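Uncharacterized protein (Bacteroides thetaiotaomicron VPI-5482, PDB 3KNY) is of unknown function but is probably a lipoprotein, pairing a small alpha/beta region with long antiparallel strands. Local coordinates at residues W46-F59 / I83-I97. Residues are numbered along the deposited sequence; the frame is centred on the assembly and turned at random.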
loop_
_atom_site.group_PDB
_atom_site.type_symbol
_atom_site.label_atom_id
_atom_site.label_comp_id
_atom_site.label_asym_id
_atom_site.label_seq_id
_atom_site.Cartn_x
_atom_site.Cartn_y
_atom_site.Cartn_z
ATOM N N TRP A 46 8.529 -8.156 -10.634
ATOM C CA TRP A 46 8.735 -7.193 -9.567
ATOM C C TRP A 46 9.585 -5.992 -10.003
ATOM O O TRP A 46 9.247 -4.851 -9.690
ATOM C CB TRP A 46 9.330 -7.871 -8.344
ATOM C CG TRP A 46 8.349 -8.814 -7.719
ATOM C CD1 TRP A 46 8.481 -10.161 -7.582
ATOM C CD2 TRP A 46 7.056 -8.485 -7.208
ATOM N NE1 TRP A 46 7.360 -10.690 -6.996
ATOM C CE2 TRP A 46 6.468 -9.686 -6.754
ATOM C CE3 TRP A 46 6.335 -7.290 -7.085
ATOM C CZ2 TRP A 46 5.196 -9.730 -6.170
ATOM C CZ3 TRP A 46 5.067 -7.334 -6.511
ATOM C CH2 TRP A 46 4.512 -8.543 -6.056
ATOM N N ARG A 47 10.675 -6.225 -10.726
ATOM C CA ARG A 47 11.446 -5.094 -11.240
ATOM C C ARG A 47 10.541 -4.147 -12.041
ATOM O O ARG A 47 10.601 -2.937 -11.840
ATOM C CB ARG A 47 12.635 -5.533 -12.109
ATOM C CG ARG A 47 13.494 -4.331 -12.590
ATOM C CD ARG A 47 14.329 -4.637 -13.817
ATOM N NE ARG A 47 15.035 -5.893 -13.640
ATOM C CZ ARG A 47 16.083 -6.061 -12.840
ATOM N NH1 ARG A 47 16.573 -5.041 -12.131
ATOM N NH2 ARG A 47 16.645 -7.262 -12.746
ATOM N N THR A 48 9.728 -4.693 -12.951
ATOM C CA THR A 48 8.796 -3.871 -13.754
ATOM C C THR A 48 7.815 -3.102 -12.850
ATOM O O THR A 48 7.540 -1.914 -13.027
ATOM C CB THR A 48 7.964 -4.746 -14.728
ATOM O OG1 THR A 48 8.820 -5.285 -15.734
ATOM C CG2 THR A 48 6.816 -3.930 -15.386
HETATM N N MSE A 49 7.314 -3.840 -11.874
HETATM C CA MSE A 49 6.314 -3.391 -10.937
HETATM C C MSE A 49 6.898 -2.272 -10.075
HETATM O O MSE A 49 6.225 -1.284 -9.796
HETATM C CB MSE A 49 5.909 -4.607 -10.092
HETATM C CG MSE A 49 4.504 -4.618 -9.652
HETATM SE SE MSE A 49 3.140 -4.865 -11.026
HETATM C CE MSE A 49 1.797 -4.458 -9.667
ATOM N N SER A 50 8.175 -2.399 -9.706
ATOM C CA SER A 50 8.826 -1.409 -8.835
ATOM C C SER A 50 9.081 -0.088 -9.556
ATOM O O SER A 50 9.515 0.879 -8.937
ATOM C CB SER A 50 10.154 -1.942 -8.265
ATOM O OG SER A 50 11.206 -1.816 -9.216
ATOM N N SER A 51 8.833 -0.049 -10.863
ATOM C CA SER A 51 8.991 1.189 -11.619
ATOM C C SER A 51 7.758 2.078 -11.481
ATOM O O SER A 51 7.770 3.212 -11.943
ATOM C CB SER A 51 9.200 0.884 -13.090
ATOM O OG SER A 51 7.985 0.496 -13.698
ATOM N N ARG A 52 6.684 1.540 -10.899
ATOM C CA ARG A 52 5.419 2.291 -10.734
ATOM C C ARG A 52 4.849 2.259 -9.331
ATOM O O ARG A 52 4.022 3.110 -9.004
ATOM C CB ARG A 52 4.338 1.736 -11.660
ATOM C CG ARG A 52 4.676 1.816 -13.115
ATOM C CD ARG A 52 4.571 3.231 -13.615
ATOM N NE ARG A 52 4.798 3.238 -15.045
ATOM C CZ ARG A 52 5.997 3.214 -15.608
ATOM N NH1 ARG A 52 7.093 3.223 -14.853
ATOM N NH2 ARG A 52 6.094 3.188 -16.937
ATOM N N TYR A 53 5.255 1.279 -8.527
ATOM C CA TYR A 53 4.701 1.080 -7.192
ATOM C C TYR A 53 5.828 0.990 -6.179
ATOM O O TYR A 53 6.906 0.458 -6.481
ATOM C CB TYR A 53 3.910 -0.231 -7.114
ATOM C CG TYR A 53 2.697 -0.311 -7.991
ATOM C CD1 TYR A 53 2.790 -0.733 -9.320
ATOM C CD2 TYR A 53 1.431 0.016 -7.483
ATOM C CE1 TYR A 53 1.646 -0.812 -10.130
ATOM C CE2 TYR A 53 0.290 -0.055 -8.279
ATOM C CZ TYR A 53 0.397 -0.469 -9.594
ATOM O OH TYR A 53 -0.740 -0.533 -10.356
ATOM N N GLU A 54 5.581 1.500 -4.984
ATOM C CA GLU A 54 6.520 1.345 -3.909
ATOM C C GLU A 54 5.953 0.217 -3.096
ATOM O O GLU A 54 4.893 0.361 -2.498
ATOM C CB GLU A 54 6.692 2.642 -3.143
ATOM C CG GLU A 54 7.494 3.651 -3.979
ATOM C CD GLU A 54 7.514 5.054 -3.407
ATOM O OE1 GLU A 54 6.462 5.500 -2.858
ATOM O OE2 GLU A 54 8.580 5.710 -3.540
ATOM N N ILE A 55 6.671 -0.909 -3.102
ATOM C CA ILE A 55 6.134 -2.213 -2.723
ATOM C C ILE A 55 6.594 -2.698 -1.341
ATOM O O ILE A 55 7.754 -2.596 -0.974
ATOM C CB ILE A 55 6.529 -3.267 -3.800
ATOM C CG1 ILE A 55 6.094 -2.796 -5.196
ATOM C CG2 ILE A 55 5.914 -4.615 -3.499
ATOM C CD1 ILE A 55 6.530 -3.699 -6.384
ATOM N N ASN A 56 5.657 -3.222 -0.573
ATOM C CA ASN A 56 5.972 -3.872 0.685
ATOM C C ASN A 56 6.026 -5.369 0.408
ATOM O O ASN A 56 5.025 -5.959 0.023
ATOM C CB ASN A 56 4.926 -3.563 1.756
ATOM C CG ASN A 56 5.182 -4.313 3.040
ATOM O OD1 ASN A 56 5.729 -5.401 3.015
ATOM N ND2 ASN A 56 4.788 -3.742 4.165
ATOM N N TYR A 57 7.201 -5.967 0.630
ATOM C CA TYR A 57 7.445 -7.393 0.350
ATOM C C TYR A 57 7.192 -8.306 1.557
ATOM O O TYR A 57 7.461 -9.497 1.480
ATOM C CB TYR A 57 8.867 -7.591 -0.219
ATOM C CG TYR A 57 9.044 -7.002 -1.617
ATOM C CD1 TYR A 57 8.598 -7.688 -2.755
ATOM C CD2 TYR A 57 9.639 -5.753 -1.802
ATOM C CE1 TYR A 57 8.743 -7.141 -4.058
ATOM C CE2 TYR A 57 9.780 -5.192 -3.095
ATOM C CZ TYR A 57 9.334 -5.898 -4.214
ATOM O OH TYR A 57 9.479 -5.335 -5.471
ATOM N N SER A 58 6.627 -7.773 2.643
ATOM C CA SER A 58 6.385 -8.552 3.871
ATOM C C SER A 58 5.727 -9.916 3.630
ATOM O O SER A 58 5.914 -10.835 4.416
ATOM C CB SER A 58 5.500 -7.781 4.858
ATOM O OG SER A 58 4.128 -7.862 4.456
ATOM N N PHE A 59 4.946 -10.043 2.570
ATOM C CA PHE A 59 4.251 -11.293 2.303
ATOM C C PHE A 59 5.129 -12.480 1.923
ATOM O O PHE A 59 4.686 -13.627 1.995
ATOM C CB PHE A 59 3.245 -11.090 1.194
ATOM C CG PHE A 59 3.846 -11.062 -0.175
ATOM C CD1 PHE A 59 4.509 -9.926 -0.640
ATOM C CD2 PHE A 59 3.719 -12.165 -1.020
ATOM C CE1 PHE A 59 5.045 -9.891 -1.921
ATOM C CE2 PHE A 59 4.247 -12.136 -2.298
ATOM C CZ PHE A 59 4.911 -10.991 -2.752
ATOM N N ILE A 83 1.799 -1.826 -17.734
ATOM C CA ILE A 83 2.958 -0.946 -17.589
ATOM C C ILE A 83 3.703 -1.001 -18.903
ATOM O O ILE A 83 3.988 0.032 -19.474
ATOM C CB ILE A 83 3.894 -1.337 -16.408
ATOM C CG1 ILE A 83 3.134 -1.222 -15.076
ATOM C CG2 ILE A 83 5.119 -0.441 -16.390
ATOM C CD1 ILE A 83 3.936 -1.595 -13.816
ATOM N N GLU A 84 3.969 -2.206 -19.402
ATOM C CA GLU A 84 4.683 -2.377 -20.685
ATOM C C GLU A 84 3.920 -1.777 -21.870
ATOM O O GLU A 84 4.529 -1.171 -22.751
ATOM C CB GLU A 84 5.008 -3.854 -20.960
ATOM C CG GLU A 84 6.214 -4.371 -20.196
ATOM C CD GLU A 84 6.317 -5.898 -20.173
ATOM O OE1 GLU A 84 5.835 -6.556 -21.127
ATOM O OE2 GLU A 84 6.891 -6.439 -19.192
ATOM N N LYS A 85 2.593 -1.916 -21.875
ATOM C CA LYS A 85 1.754 -1.379 -22.966
ATOM C C LYS A 85 1.601 0.141 -22.971
ATOM O O LYS A 85 0.884 0.664 -23.812
ATOM C CB LYS A 85 0.365 -2.053 -22.969
ATOM C CG LYS A 85 0.426 -3.425 -23.615
ATOM C CD LYS A 85 -0.866 -4.215 -23.560
ATOM C CE LYS A 85 -0.671 -5.519 -24.347
ATOM N NZ LYS A 85 -1.835 -6.434 -24.241
ATOM N N GLY A 86 2.266 0.844 -22.054
ATOM C CA GLY A 86 2.189 2.307 -21.968
ATOM C C GLY A 86 0.988 2.817 -21.181
ATOM O O GLY A 86 0.781 4.024 -21.049
ATOM N N GLN A 87 0.230 1.898 -20.600
ATOM C CA GLN A 87 -1.057 2.219 -20.015
ATOM C C GLN A 87 -1.007 2.659 -18.556
ATOM O O GLN A 87 -1.788 3.506 -18.152
ATOM C CB GLN A 87 -1.936 1.006 -20.155
ATOM C CG GLN A 87 -3.319 1.176 -19.664
ATOM C CD GLN A 87 -4.117 -0.090 -19.881
ATOM O OE1 GLN A 87 -5.000 -0.405 -19.081
ATOM N NE2 GLN A 87 -3.800 -0.844 -20.957
ATOM N N ILE A 88 -0.138 2.050 -17.753
ATOM C CA ILE A 88 0.146 2.535 -16.398
ATOM C C ILE A 88 1.528 3.160 -16.524
ATOM O O ILE A 88 2.543 2.543 -16.197
ATOM C CB ILE A 88 0.158 1.407 -15.350
ATOM C CG1 ILE A 88 -1.216 0.747 -15.277
ATOM C CG2 ILE A 88 0.579 1.948 -13.975
ATOM C CD1 ILE A 88 -1.217 -0.629 -14.653
ATOM N N ASN A 89 1.547 4.378 -17.054
ATOM C CA ASN A 89 2.776 5.113 -17.350
ATOM C C ASN A 89 3.305 6.051 -16.222
ATOM O O ASN A 89 4.371 6.641 -16.371
ATOM C CB ASN A 89 2.562 5.903 -18.644
ATOM C CG ASN A 89 1.485 6.980 -18.499
ATOM O OD1 ASN A 89 0.638 6.909 -17.612
ATOM N ND2 ASN A 89 1.528 7.992 -19.360
ATOM N N LYS A 90 2.582 6.175 -15.109
ATOM C CA LYS A 90 2.960 7.083 -14.003
ATOM C C LYS A 90 3.026 6.407 -12.641
ATOM O O LYS A 90 2.422 5.366 -12.418
ATOM C CB LYS A 90 1.924 8.202 -13.858
ATOM C CG LYS A 90 1.974 9.287 -14.902
ATOM C CD LYS A 90 0.817 10.300 -14.706
ATOM C CE LYS A 90 -0.478 9.870 -15.428
ATOM N NZ LYS A 90 -0.361 9.864 -16.936
ATOM N N TYR A 91 3.720 7.045 -11.707
ATOM C CA TYR A 91 3.753 6.588 -10.323
ATOM C C TYR A 91 2.338 6.385 -9.820
ATOM O O TYR A 91 1.531 7.284 -9.940
ATOM C CB TYR A 91 4.409 7.625 -9.427
ATOM C CG TYR A 91 4.344 7.256 -7.960
ATOM C CD1 TYR A 91 5.139 6.240 -7.445
ATOM C CD2 TYR A 91 3.477 7.903 -7.099
ATOM C CE1 TYR A 91 5.072 5.900 -6.121
ATOM C CE2 TYR A 91 3.400 7.564 -5.771
ATOM C CZ TYR A 91 4.213 6.574 -5.276
ATOM O OH TYR A 91 4.139 6.234 -3.941
ATOM N N GLU A 92 2.071 5.219 -9.239
ATOM C CA GLU A 92 0.730 4.801 -8.790
ATOM C C GLU A 92 0.497 5.069 -7.304
ATOM O O GLU A 92 -0.497 5.681 -6.924
ATOM C CB GLU A 92 0.572 3.286 -9.007
ATOM C CG GLU A 92 0.277 2.894 -10.424
ATOM C CD GLU A 92 -1.184 3.014 -10.740
ATOM O OE1 GLU A 92 -1.966 2.074 -10.426
ATOM O OE2 GLU A 92 -1.537 4.069 -11.296
ATOM N N GLY A 93 1.406 4.549 -6.480
ATOM C CA GLY A 93 1.345 4.684 -5.035
ATOM C C GLY A 93 2.008 3.490 -4.370
ATOM O O GLY A 93 2.847 2.829 -4.967
ATOM N N PHE A 94 1.610 3.199 -3.143
ATOM C CA PHE A 94 2.114 2.041 -2.421
ATOM C C PHE A 94 1.392 0.758 -2.837
ATOM O O PHE A 94 0.322 0.838 -3.452
ATOM C CB PHE A 94 1.954 2.272 -0.943
ATOM C CG PHE A 94 2.625 3.519 -0.466
ATOM C CD1 PHE A 94 4.004 3.603 -0.440
ATOM C CD2 PHE A 94 1.876 4.621 -0.054
ATOM C CE1 PHE A 94 4.646 4.749 -0.001
ATOM C CE2 PHE A 94 2.512 5.787 0.402
ATOM C CZ PHE A 94 3.908 5.845 0.426
ATOM N N LEU A 95 2.010 -0.404 -2.550
ATOM C CA LEU A 95 1.418 -1.724 -2.817
ATOM C C LEU A 95 1.706 -2.702 -1.672
ATOM O O LEU A 95 2.834 -2.784 -1.214
ATOM C CB LEU A 95 1.953 -2.299 -4.126
ATOM C CG LEU A 95 1.353 -3.620 -4.631
ATOM C CD1 LEU A 95 -0.104 -3.415 -4.976
ATOM C CD2 LEU A 95 2.143 -4.172 -5.848
ATOM N N ASN A 96 0.668 -3.390 -1.191
ATOM C CA ASN A 96 0.763 -4.485 -0.210
ATOM C C ASN A 96 0.168 -5.696 -0.842
ATOM O O ASN A 96 -0.735 -5.587 -1.675
ATOM C CB ASN A 96 -0.127 -4.292 1.003
ATOM C CG ASN A 96 0.352 -3.233 1.902
ATOM O OD1 ASN A 96 1.532 -2.924 1.961
ATOM N ND2 ASN A 96 -0.564 -2.655 2.627
ATOM N N ILE A 97 0.637 -6.855 -0.397
ATOM C CA ILE A 97 0.128 -8.125 -0.843
ATOM C C ILE A 97 -0.500 -8.735 0.398
ATOM O O ILE A 97 0.195 -8.989 1.391
ATOM C CB ILE A 97 1.260 -8.990 -1.375
ATOM C CG1 ILE A 97 2.233 -8.138 -2.224
ATOM C CG2 ILE A 97 0.688 -10.194 -2.134
ATOM C CD1 ILE A 97 1.650 -7.552 -3.441
#
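Strands 53-55 and 93-97 run parallel at 41° with their axes 4.5 Å apart at closest approach, joined by the backbone bonds Glu54 N to Gly93 O, Leu95 N to Glu54 O and Asn56 N to Leu95 O. Just before the pairing, Glu92 N donates to Arg52 O at 2.9 Å. The Arg52 chain, bent at chi2 (-74°), turns its guanidinium toward the loop that leaves helix 66-84. There Arg52 NE donates to Ile88 O at 2.6 Å, while its NH1 folds back to Ser51 O; Ile83 CG2 covers one face of the group and Asn89 O the opposite one. A leucine in place of Arg52 would probably leave Ile88 O without this donor and free the 88-90 loop to shift. On the next residue, the Tyr53 ring receives Glu92 CB over one face, 3.8 Å from its centroid, and the two side chains run alongside each other; the Glu92 carboxylate also forms a salt bridge with Lys186. Across the sheet, Glu54 OE1 is met by Tyr91 OH at 2.7 Å from above the carboxylate plane, and Met15 N holds OE2, so both oxygens of this buried acid have donors. Leu95 extends to the other face, where its CD2 lies 3.8 Å from the selenomethionine Met49 CE. Farther along, Ile97 CB sits over the Phe59 ring and its CD1 reaches the edge of Trp46. Helix 66-84 links the two parallel neighbours and packs on Met49 and Ile97, completing a beta-alpha-beta unit.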